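Local coordinates for glutathione S-transferase family protein (Populus trichocarpa, PDB 5F06) that probably catalyses the conjugation of glutathione to electrophilic substrates such as organic halides, as a Phi-class glutathione transferase of poplar, at residues 15-20 with 205-210; 45-50 with 55-60. All coordinates share one frame; numbering follows the deposited sequence.

From the N terminus the chain runs through strand 2-6 into helix 11-22, whose residues 15-20 form the first half of contact 1. Its partner, 205-210, comes 185 residues later on helix 202-210, near the end of the chain, so this contact closes a loop that takes in most of the protein. Contact 2 is nested inside that loop and is itself short-range, pairing the loop segment 45-50 with strand 55-58 across four intervening residues. The two do not touch; their centres lie about 20 Å apart. Contact 1 ties the thioredoxin-like N-terminal domain to the last helix, whereas contact 2 stays within that domain.

Contact 1: residues 15-20 with 205-210; sequences RVLTCL and KKVAEG
Val207 presses both of its methyl groups against one turn of helix 11-22, at Leu17 and Thr18. Its CG2 does most of the touching and meets backbone more than side chain, lying 3.7 Å from the N of Thr18 and 3.7 Å from the CA of Thr18. The same methyl is 3.9 Å from Leu17 CB, while Val207 CG1 reaches Leu17 CB at 4.1 Å, so both methyls border that carbon and CG2 alone extends to Thr18. The valine CB points at helix 11-22, and chi1 of -179° sets CG2 anti to the carbonyl carbon, beside the backbone N, where it reaches Thr18. With CG2 resting on the N and CA of Thr18, the CA atoms of Thr18 and Val207 are 6.2 Å apart. Thr18 joins in through CB, 4.1 Å from Val207 CG2; in the conformer modelled here, its OG1 makes a weak and uncertain hydrogen bond to Ala203 O. Around this contact, Leu17 also packs on Phe27 and on Leu4 of strand 2-6, and Thr18 on Leu170 of helix 170-176. One turn back on helix 11-22, Arg15 touches the bound glutathione and donates from NH1 to Ser66 OG and from NE to His168 O. The contact is therefore apolar and buried: van der Waals packing of one valine joins the N-terminal domain to the last helix.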
loop_
_atom_site.group_PDB
_atom_site.type_symbol
_atom_site.label_atom_id
_atom_site.label_comp_id
_atom_site.label_asym_id
_atom_site.label_seq_id
_atom_site.Cartn_x
_atom_site.Cartn_y
_atom_site.Cartn_z
ATOM N N ARG A 15 0.680 -14.309 4.550
ATOM C CA ARG A 15 0.123 -13.091 5.126
ATOM C C ARG A 15 -1.382 -13.255 5.342
ATOM O O ARG A 15 -1.920 -12.834 6.368
ATOM C CB ARG A 15 0.411 -11.882 4.230
ATOM C CG ARG A 15 0.094 -10.552 4.888
ATOM C CD ARG A 15 0.587 -9.353 4.085
ATOM N NE ARG A 15 2.047 -9.314 3.979
ATOM C CZ ARG A 15 2.744 -9.571 2.873
ATOM N NH1 ARG A 15 2.139 -9.880 1.730
ATOM N NH2 ARG A 15 4.067 -9.506 2.909
ATOM N N VAL A 16 -2.058 -13.883 4.385
ATOM C CA VAL A 16 -3.489 -14.137 4.519
ATOM C C VAL A 16 -3.746 -15.257 5.527
ATOM O O VAL A 16 -4.631 -15.146 6.384
ATOM C CB VAL A 16 -4.129 -14.509 3.162
ATOM C CG1 VAL A 16 -5.626 -14.757 3.320
ATOM C CG2 VAL A 16 -3.883 -13.418 2.139
ATOM N N LEU A 17 -2.969 -16.333 5.430
ATOM C CA LEU A 17 -3.177 -17.485 6.296
ATOM C C LEU A 17 -3.164 -17.097 7.771
ATOM O O LEU A 17 -4.020 -17.534 8.536
ATOM C CB LEU A 17 -2.122 -18.555 6.027
ATOM C CG LEU A 17 -2.294 -19.328 4.718
ATOM C CD1 LEU A 17 -1.104 -20.224 4.479
ATOM C CD2 LEU A 17 -3.577 -20.150 4.737
ATOM N N THR A 18 -2.207 -16.267 8.177
ATOM C CA THR A 18 -2.120 -15.888 9.579
ATOM C C THR A 18 -3.329 -15.036 9.969
ATOM O O THR A 18 -3.847 -15.161 11.082
ATOM C CB THR A 18 -0.802 -15.138 9.896
ATOM O OG1 THR A 18 -0.735 -14.852 11.299
ATOM C CG2 THR A 18 -0.694 -13.848 9.107
ATOM N N CYS A 19 -3.797 -14.194 9.051
ATOM C CA CYS A 19 -4.998 -13.399 9.298
ATOM C C CYS A 19 -6.217 -14.303 9.492
ATOM O O CYS A 19 -7.000 -14.108 10.426
ATOM C CB CYS A 19 -5.252 -12.416 8.152
ATOM S SG CYS A 19 -6.755 -11.403 8.363
ATOM N N LEU A 20 -6.373 -15.293 8.617
ATOM C CA LEU A 20 -7.465 -16.256 8.739
ATOM C C LEU A 20 -7.457 -16.948 10.109
ATOM O O LEU A 20 -8.513 -17.130 10.717
ATOM C CB LEU A 20 -7.389 -17.296 7.616
ATOM C CG LEU A 20 -7.764 -16.785 6.221
ATOM C CD1 LEU A 20 -7.230 -17.700 5.124
ATOM C CD2 LEU A 20 -9.273 -16.649 6.100
ATOM N N LYS A 205 2.428 -19.282 14.327
ATOM C CA LYS A 205 3.244 -20.473 14.519
ATOM C C LYS A 205 2.750 -21.602 13.623
ATOM O O LYS A 205 3.544 -22.392 13.120
ATOM C CB LYS A 205 3.243 -20.913 15.987
ATOM C CG LYS A 205 4.138 -20.058 16.883
ATOM C CD LYS A 205 4.780 -20.863 18.013
ATOM C CE LYS A 205 4.036 -20.708 19.335
ATOM N NZ LYS A 205 2.598 -21.082 19.250
ATOM N N LYS A 206 1.440 -21.664 13.410
ATOM C CA LYS A 206 0.866 -22.676 12.533
ATOM C C LYS A 206 1.259 -22.404 11.082
ATOM O O LYS A 206 1.456 -23.328 10.297
ATOM C CB LYS A 206 -0.656 -22.713 12.675
ATOM C CG LYS A 206 -1.305 -23.887 11.960
ATOM C CD LYS A 206 -2.815 -23.901 12.144
ATOM C CE LYS A 206 -3.439 -25.110 11.461
ATOM N NZ LYS A 206 -4.922 -25.120 11.578
ATOM N N VAL A 207 1.381 -21.127 10.740
ATOM C CA VAL A 207 1.727 -20.713 9.386
ATOM C C VAL A 207 3.230 -20.840 9.148
ATOM O O VAL A 207 3.667 -21.142 8.035
ATOM C CB VAL A 207 1.275 -19.255 9.120
ATOM C CG1 VAL A 207 1.609 -18.824 7.699
ATOM C CG2 VAL A 207 -0.216 -19.112 9.373
ATOM N N ALA A 208 4.011 -20.610 10.199
ATOM C CA ALA A 208 5.467 -20.656 10.112
ATOM C C ALA A 208 5.956 -22.030 9.669
ATOM O O ALA A 208 6.967 -22.138 8.978
ATOM C CB ALA A 208 6.087 -20.285 11.452
ATOM N N GLU A 209 5.234 -23.072 10.069
ATOM C CA GLU A 209 5.583 -24.439 9.698
ATOM C C GLU A 209 5.643 -24.584 8.184
ATOM O O GLU A 209 6.566 -25.194 7.639
ATOM C CB GLU A 209 4.567 -25.437 10.265
ATOM C CG GLU A 209 4.317 -25.318 11.760
ATOM C CD GLU A 209 3.310 -26.341 12.268
ATOM O OE1 GLU A 209 2.538 -26.010 13.194
ATOM O OE2 GLU A 209 3.289 -27.472 11.742
ATOM N N GLY A 210 4.651 -24.012 7.509
ATOM C CA GLY A 210 4.534 -24.137 6.070
ATOM C C GLY A 210 5.591 -23.351 5.320
ATOM O O GLY A 210 5.834 -23.597 4.140
#

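Contact 2: residues 45-50 with 55-60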
loop_
_atom_site.group_PDB
_atom_site.type_symbol
_atom_site.label_atom_id
_atom_site.label_comp_id
_atom_site.label_asym_id
_atom_site.label_seq_id
_atom_site.Cartn_x
_atom_site.Cartn_y
_atom_site.Cartn_z
ATOM N N LEU A 45 -5.176 -16.250 -14.259
ATOM C CA LEU A 45 -5.140 -14.850 -14.669
ATOM C C LEU A 45 -6.528 -14.219 -14.587
ATOM O O LEU A 45 -6.650 -13.008 -14.408
ATOM C CB LEU A 45 -4.587 -14.709 -16.087
ATOM C CG LEU A 45 -3.077 -14.893 -16.258
ATOM C CD1 LEU A 45 -2.718 -14.870 -17.731
ATOM C CD2 LEU A 45 -2.301 -13.816 -15.501
ATOM N N ALA A 46 -7.568 -15.042 -14.708
ATOM C CA ALA A 46 -8.941 -14.571 -14.566
ATOM C C ALA A 46 -9.268 -14.252 -13.109
ATOM O O ALA A 46 -10.202 -13.495 -12.827
ATOM C CB ALA A 46 -9.926 -15.608 -15.115
ATOM N N LYS A 47 -8.506 -14.833 -12.186
ATOM C CA LYS A 47 -8.658 -14.509 -10.772
ATOM C C LYS A 47 -7.831 -13.273 -10.434
ATOM O O LYS A 47 -8.308 -12.355 -9.761
ATOM C CB LYS A 47 -8.231 -15.680 -9.884
ATOM C CG LYS A 47 -8.984 -16.972 -10.121
ATOM C CD LYS A 47 -8.658 -17.978 -9.022
ATOM C CE LYS A 47 -9.524 -19.217 -9.111
ATOM N NZ LYS A 47 -9.127 -20.137 -10.206
ATOM N N ASN A 48 -6.587 -13.268 -10.901
ATOM C CA ASN A 48 -5.692 -12.128 -10.745
ATOM C C ASN A 48 -4.985 -11.836 -12.064
ATOM O O ASN A 48 -4.090 -12.581 -12.469
ATOM C CB ASN A 48 -4.659 -12.389 -9.646
ATOM C CG ASN A 48 -3.724 -11.208 -9.435
ATOM O OD1 ASN A 48 -3.846 -10.180 -10.097
ATOM N ND2 ASN A 48 -2.794 -11.348 -8.501
ATOM N N PRO A 49 -5.364 -10.735 -12.731
ATOM C CA PRO A 49 -4.770 -10.460 -14.044
ATOM C C PRO A 49 -3.262 -10.192 -13.990
ATOM O O PRO A 49 -2.607 -10.218 -15.034
ATOM C CB PRO A 49 -5.535 -9.221 -14.517
ATOM C CG PRO A 49 -5.973 -8.547 -13.257
ATOM C CD PRO A 49 -6.284 -9.663 -12.307
ATOM N N PHE A 50 -2.717 -9.955 -12.800
ATOM C CA PHE A 50 -1.283 -9.723 -12.657
ATOM C C PHE A 50 -0.506 -11.035 -12.536
ATOM O O PHE A 50 0.728 -11.042 -12.555
ATOM C CB PHE A 50 -1.015 -8.823 -11.450
ATOM C CG PHE A 50 -1.468 -7.407 -11.653
ATOM C CD1 PHE A 50 -0.677 -6.510 -12.347
ATOM C CD2 PHE A 50 -2.684 -6.973 -11.154
ATOM C CE1 PHE A 50 -1.091 -5.206 -12.546
ATOM C CE2 PHE A 50 -3.103 -5.672 -11.349
ATOM C CZ PHE A 50 -2.306 -4.787 -12.043
ATOM N N ALA A 55 -4.998 -15.425 -4.508
ATOM C CA ALA A 55 -6.323 -14.934 -4.835
ATOM C C ALA A 55 -7.317 -15.559 -3.868
ATOM O O ALA A 55 -7.038 -16.598 -3.261
ATOM C CB ALA A 55 -6.689 -15.266 -6.264
ATOM N N LEU A 56 -8.472 -14.919 -3.725
ATOM C CA LEU A 56 -9.544 -15.424 -2.879
ATOM C C LEU A 56 -10.844 -15.517 -3.666
ATOM O O LEU A 56 -11.249 -14.552 -4.309
ATOM C CB LEU A 56 -9.748 -14.523 -1.661
ATOM C CG LEU A 56 -10.800 -14.990 -0.648
ATOM C CD1 LEU A 56 -10.242 -16.080 0.241
ATOM C CD2 LEU A 56 -11.298 -13.832 0.192
ATOM N N GLU A 57 -11.479 -16.684 -3.624
ATOM C CA GLU A 57 -12.848 -16.839 -4.106
ATOM C C GLU A 57 -13.762 -17.069 -2.912
ATOM O O GLU A 57 -13.568 -18.006 -2.136
ATOM C CB GLU A 57 -12.977 -18.001 -5.105
ATOM C CG GLU A 57 -12.496 -17.678 -6.520
ATOM C CD GLU A 57 -12.740 -18.818 -7.499
ATOM O OE1 GLU A 57 -12.843 -19.980 -7.040
ATOM O OE2 GLU A 57 -12.836 -18.554 -8.725
ATOM N N GLU A 58 -14.741 -16.186 -2.759
ATOM C CA GLU A 58 -15.784 -16.348 -1.758
ATOM C C GLU A 58 -17.121 -16.240 -2.464
ATOM O O GLU A 58 -17.601 -15.138 -2.736
ATOM C CB GLU A 58 -15.663 -15.292 -0.661
ATOM C CG GLU A 58 -16.643 -15.485 0.482
ATOM C CD GLU A 58 -16.868 -14.220 1.281
ATOM O OE1 GLU A 58 -16.960 -13.135 0.672
ATOM O OE2 GLU A 58 -16.961 -14.307 2.526
ATOM N N ASP A 59 -17.707 -17.395 -2.770
ATOM C CA ASP A 59 -18.901 -17.464 -3.598
ATOM C C ASP A 59 -18.656 -16.720 -4.918
ATOM O O ASP A 59 -17.742 -17.077 -5.660
ATOM C CB ASP A 59 -20.102 -16.904 -2.836
ATOM C CG ASP A 59 -20.331 -17.620 -1.516
ATOM O OD1 ASP A 59 -20.334 -18.873 -1.507
ATOM O OD2 ASP A 59 -20.487 -16.935 -0.486
ATOM N N ASP A 60 -19.447 -15.688 -5.206
ATOM C CA ASP A 60 -19.314 -14.962 -6.472
ATOM C C ASP A 60 -18.308 -13.807 -6.401
ATOM O O ASP A 60 -18.092 -13.102 -7.391
ATOM C CB ASP A 60 -20.681 -14.433 -6.915
ATOM C CG ASP A 60 -21.665 -15.547 -7.228
ATOM O OD1 ASP A 60 -21.222 -16.705 -7.391
ATOM O OD2 ASP A 60 -22.880 -15.268 -7.319
#
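Lys47 and Glu57 meet with their side chains crossing at about a right angle, and it is the aliphatic end of the lysine that touches the carboxylate. Lys47 CE lies 3.4 Å from Glu57 OE2 and 3.6 Å from Glu57 CD. The lysine runs extended as far as CE and then bends (chi4 75°), which leaves its NZ 4.3 Å from Glu57 OE2. That is beyond a salt bridge, although the opposite charges probably still attract. Each end has another partner on strand 2-6: Glu57 OE1 is hydrogen-bonded to Tyr5 OH, and Lys47 forms a cation-pi interaction with Tyr5, so this tyrosine probably helps to position both. Lys47 CB packs against Ala55 CB at 4.0 Å, methylene against methyl, where the backbones are nearest, the CA atoms of Lys47 and Ala55 being 6.4 Å apart. Asn48 OD1 accepts from Phe50 N at 2.9 Å in an Asx turn; the N-H points at the oxygen at 159°, but the donor sits above the carbonyl plane. Asn48 ND2 donates to Gln52 O, at a glutathione-binding residue. The segment 45-50 leads from helix 42-45 toward strand 55-58, an inner strand of the thioredoxin-like sheet, antiparallel to both neighbours, 2-6 and 61-64. Phe64 of strand 61-64 lies against Asn48, Pro49 and Phe50, while Pro49 packs on Ile146 and Phe50 on Arg106 of the second subunit.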